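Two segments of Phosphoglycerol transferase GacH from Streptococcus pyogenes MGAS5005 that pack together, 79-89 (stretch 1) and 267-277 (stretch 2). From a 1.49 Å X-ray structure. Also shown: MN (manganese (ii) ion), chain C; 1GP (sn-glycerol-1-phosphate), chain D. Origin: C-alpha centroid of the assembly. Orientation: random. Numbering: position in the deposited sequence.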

# COMPACT_ATOMS: atom_id res chain seq x y z
N LEU A 79 -4.68 10.98 -1.70
CA LEU A 79 -4.16 10.41 -2.92
C LEU A 79 -2.80 9.79 -2.66
O LEU A 79 -2.01 10.29 -1.86
CB LEU A 79 -4.01 11.49 -3.99
CG LEU A 79 -5.28 12.28 -4.29
CD1 LEU A 79 -5.01 13.36 -5.33
CD2 LEU A 79 -6.38 11.36 -4.78
N MET A 80 -2.54 8.68 -3.35
CA MET A 80 -1.26 8.00 -3.33
C MET A 80 -0.60 8.16 -4.69
O MET A 80 -1.22 7.89 -5.72
CB MET A 80 -1.45 6.51 -3.06
CG MET A 80 -0.16 5.76 -2.82
SD MET A 80 -0.32 4.01 -3.17
CE MET A 80 -0.23 4.01 -4.97
N GLN A 81 0.66 8.56 -4.69
CA GLN A 81 1.42 8.58 -5.93
C GLN A 81 1.87 7.15 -6.25
O GLN A 81 2.49 6.48 -5.42
CB GLN A 81 2.63 9.50 -5.83
CG GLN A 81 3.34 9.60 -7.15
CD GLN A 81 4.35 10.71 -7.18
OE1 GLN A 81 3.99 11.88 -7.21
NE2 GLN A 81 5.62 10.34 -7.16
N SER A 82 1.54 6.69 -7.45
CA SER A 82 1.96 5.38 -7.91
C SER A 82 3.19 5.54 -8.80
O SER A 82 3.35 6.56 -9.48
CB SER A 82 0.84 4.72 -8.73
OG SER A 82 1.24 3.47 -9.25
N ASP A 83 4.02 4.50 -8.84
CA ASP A 83 5.21 4.50 -9.66
C ASP A 83 4.97 4.04 -11.09
O ASP A 83 5.89 4.16 -11.91
CB ASP A 83 6.28 3.61 -9.03
CG ASP A 83 6.72 4.14 -7.70
OD1 ASP A 83 7.44 5.16 -7.70
OD2 ASP A 83 6.31 3.59 -6.66
N SER A 84 3.77 3.55 -11.42
CA SER A 84 3.54 3.00 -12.75
C SER A 84 2.08 3.16 -13.12
O SER A 84 1.26 3.64 -12.33
CB SER A 84 4.07 1.57 -12.83
OG SER A 84 3.63 0.82 -11.72
N TYR A 85 1.78 2.79 -14.36
CA TYR A 85 0.45 2.92 -14.95
C TYR A 85 0.07 1.60 -15.59
O TYR A 85 0.86 1.03 -16.33
CB TYR A 85 0.45 4.04 -16.01
CG TYR A 85 -0.84 4.18 -16.78
CD1 TYR A 85 -1.96 4.75 -16.20
CD2 TYR A 85 -0.92 3.78 -18.10
CE1 TYR A 85 -3.15 4.89 -16.91
CE2 TYR A 85 -2.09 3.93 -18.82
CZ TYR A 85 -3.20 4.48 -18.21
OH TYR A 85 -4.37 4.62 -18.93
N GLY A 86 -1.13 1.11 -15.26
CA GLY A 86 -1.64 -0.12 -15.84
C GLY A 86 -0.94 -1.37 -15.40
O GLY A 86 -1.12 -2.42 -16.01
N GLY A 87 -0.16 -1.30 -14.33
CA GLY A 87 0.58 -2.44 -13.85
C GLY A 87 1.59 -1.95 -12.82
O GLY A 87 1.69 -0.76 -12.56
N GLY A 88 2.31 -2.90 -12.24
CA GLY A 88 3.29 -2.60 -11.22
C GLY A 88 2.88 -2.96 -9.81
O GLY A 88 3.57 -2.57 -8.86
N THR A 89 1.79 -3.71 -9.64
CA THR A 89 1.24 -4.08 -8.35
C THR A 89 2.28 -4.43 -7.31
O THR A 89 2.32 -3.85 -6.22
CB THR A 89 0.33 -5.30 -8.63
OG1 THR A 89 -0.44 -5.02 -9.80
CG2 THR A 89 -0.56 -5.61 -7.45
MN MN C . -2.06 -3.89 -10.35
C3 1GP D . -1.42 -10.75 -10.53
O3 1GP D . -0.91 -9.00 -8.91
C2 1GP D . -0.69 -9.46 -10.26
O2 1GP D . -0.88 -11.85 -9.80
C1 1GP D . -1.10 -8.38 -11.25
O1P 1GP D . -0.20 -7.27 -11.19
O2P 1GP D . -1.49 -5.15 -12.13
O3P 1GP D . 1.11 -5.50 -12.31
O4P 1GP D . -0.50 -6.91 -13.69
P 1GP D . -0.30 -6.14 -12.35
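Stretch 2 (267-277) FYGDHLPGLYP

Stretch 2 enters as the last part of a strand, at F267 and Y268, and from D270 onward is loop, following stretch 1 as that chain passes from its own strand, 79-81, into the glycine-rich turn before T89. Where the two chains run in company they run the same way: M80 faces Y268 with CA atoms 7.5 Å apart, Y85 faces H271 at 5.6 Å between CA atoms, and the CA atoms of G86 and G274 come to 3.8 Å. T89 then returns to D270, CA to CA 5.7 Å, so stretch 1 curls back along its partner and closes around a metal.

At the strand end the contact is largely apolar. M80 SD lies 3.6 Å from Y268 CD2, oblique to the ring, and M80 CE reaches 3.3 Å from G269 O. The polar work begins at S82, whose OG is 2.7 Å from D270 O and 3.1 Å from S84 O; its one proton can serve either carbonyl, and the geometry does not choose. S84 O has a second source in any case, since water 1 donates to it at 2.7 Å from its own O and accepts from L272 N at 2.9 Å, bridging two backbones that do not meet directly.

Further on, the backbones do meet. G86 N donates to L272 O at 3.1 Å, and the same L272 O takes the proton of H271 ND1 at 2.8 Å in a nearly straight bond. One carbonyl thus joins the two stretches and orients the imidazole, leaving NE2 for the metal. Water 2 accepts from G274 N, 2.7 Å from its O, and gives a weak bond to G86 O at 3.4 Å. The crowding here suits glycine at both positions: an ideal CB on G86 would come to 3.1 Å of G274 CA, and an ideal CB on G274 would lie 3.2 Å from G86 CA, while the positive phi of G86 favours glycine by itself.

Y85 sends its CA-to-CB bond away, yet the end of its side chain comes back to stretch 2. Y276 N donates to Y85 OH at 2.8 Å, and on the way the ring rests on L272, CE1 to CB 3.8 Å.

G87 lays its CA over the face of the H271 ring, 3.7 Å from the centroid, a CH-pi contact. Its carbonyl is satisfied within its own stretch, by S84 OG donating to G87 O at 2.6 Å. That serine lies where a CB on G88 would fall, 2.0 Å from S84 OG.

The last rule is coordination. Manganese is held by T89 OG1 at 2.0 Å, D270 OD2 at 2.1 Å and H271 NE2 at 2.1 Å, so T89 OG1 and D270 OD2, 2.8 Å apart, meet as fellow ligands. Glycerol phosphate O2P joins at 2.3 Å from MN, and O3P accepts from G88 N at 2.9 Å and T89 N at 3.3 Å, as befits a phosphoglycerol transferase.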

# COMPACT_ATOMS: atom_id res chain seq x y z
N PHE A 267 -6.08 0.94 2.84
CA PHE A 267 -6.75 0.59 1.59
C PHE A 267 -6.23 1.53 0.51
O PHE A 267 -6.24 2.74 0.70
CB PHE A 267 -8.26 0.81 1.77
CG PHE A 267 -9.08 0.44 0.58
CD1 PHE A 267 -9.25 1.35 -0.45
CD2 PHE A 267 -9.70 -0.80 0.50
CE1 PHE A 267 -10.02 1.03 -1.56
CE2 PHE A 267 -10.48 -1.12 -0.62
CZ PHE A 267 -10.63 -0.20 -1.64
N TYR A 268 -5.83 0.98 -0.63
CA TYR A 268 -5.28 1.83 -1.67
C TYR A 268 -5.37 1.14 -3.02
O TYR A 268 -5.28 -0.08 -3.12
CB TYR A 268 -3.81 2.21 -1.38
CG TYR A 268 -2.84 1.05 -1.49
CD1 TYR A 268 -2.73 0.11 -0.47
CD2 TYR A 268 -2.02 0.91 -2.61
CE1 TYR A 268 -1.84 -0.94 -0.57
CE2 TYR A 268 -1.12 -0.15 -2.71
CZ TYR A 268 -1.03 -1.06 -1.69
OH TYR A 268 -0.13 -2.09 -1.81
N GLY A 269 -5.53 1.95 -4.07
CA GLY A 269 -5.33 1.44 -5.41
C GLY A 269 -3.85 1.48 -5.76
O GLY A 269 -3.13 2.44 -5.46
N ASP A 270 -3.38 0.42 -6.43
CA ASP A 270 -1.95 0.34 -6.75
C ASP A 270 -1.54 1.27 -7.89
O ASP A 270 -0.42 1.79 -7.89
CB ASP A 270 -1.51 -1.10 -7.00
CG ASP A 270 -2.33 -1.83 -8.07
OD1 ASP A 270 -3.43 -1.38 -8.45
OD2 ASP A 270 -1.84 -2.88 -8.56
N HIS A 271 -2.40 1.43 -8.90
CA HIS A 271 -2.14 2.25 -10.08
C HIS A 271 -3.48 2.40 -10.79
O HIS A 271 -4.44 1.67 -10.49
CB HIS A 271 -1.13 1.57 -11.04
CG HIS A 271 -1.48 0.15 -11.32
ND1 HIS A 271 -2.51 -0.21 -12.17
CD2 HIS A 271 -0.99 -1.01 -10.82
CE1 HIS A 271 -2.62 -1.53 -12.19
NE2 HIS A 271 -1.71 -2.04 -11.38
N LEU A 272 -3.55 3.36 -11.70
CA LEU A 272 -4.74 3.49 -12.54
C LEU A 272 -4.87 2.28 -13.45
O LEU A 272 -3.87 1.66 -13.81
CB LEU A 272 -4.64 4.75 -13.40
CG LEU A 272 -5.23 6.03 -12.81
CD1 LEU A 272 -4.40 6.58 -11.66
CD2 LEU A 272 -5.43 7.08 -13.87
N PRO A 273 -6.09 1.94 -13.86
CA PRO A 273 -6.26 0.94 -14.92
C PRO A 273 -5.66 1.44 -16.23
O PRO A 273 -5.74 2.64 -16.54
CB PRO A 273 -7.77 0.81 -15.04
CG PRO A 273 -8.28 2.18 -14.67
CD PRO A 273 -7.37 2.61 -13.53
N GLY A 274 -5.09 0.52 -17.01
CA GLY A 274 -4.44 0.89 -18.25
C GLY A 274 -5.44 0.94 -19.38
O GLY A 274 -5.38 0.15 -20.34
N LEU A 275 -6.42 1.84 -19.27
CA LEU A 275 -7.41 1.99 -20.31
C LEU A 275 -7.53 3.39 -20.87
O LEU A 275 -8.21 3.56 -21.89
CB LEU A 275 -8.80 1.54 -19.82
CG LEU A 275 -9.38 2.27 -18.60
CD1 LEU A 275 -10.05 3.58 -18.95
CD2 LEU A 275 -10.35 1.33 -17.88
N TYR A 276 -6.88 4.39 -20.25
CA TYR A 276 -7.03 5.76 -20.72
C TYR A 276 -5.92 6.12 -21.69
O TYR A 276 -4.75 5.78 -21.45
CB TYR A 276 -6.91 6.72 -19.54
CG TYR A 276 -7.87 6.54 -18.39
CD1 TYR A 276 -9.16 7.06 -18.46
CD2 TYR A 276 -7.48 5.90 -17.22
CE1 TYR A 276 -10.03 6.93 -17.41
CE2 TYR A 276 -8.36 5.75 -16.15
CZ TYR A 276 -9.65 6.27 -16.26
OH TYR A 276 -10.52 6.15 -15.19
N PRO A 277 -6.24 6.82 -22.77
CA PRO A 277 -5.19 7.47 -23.57
C PRO A 277 -4.64 8.67 -22.82
O PRO A 277 -5.30 9.25 -21.95
CB PRO A 277 -5.92 7.89 -24.84
CG PRO A 277 -7.32 8.13 -24.39
CD PRO A 277 -7.59 7.14 -23.27
O HOH W 1 -1.14 4.88 -12.27
O HOH W 2 -4.52 -2.11 -16.48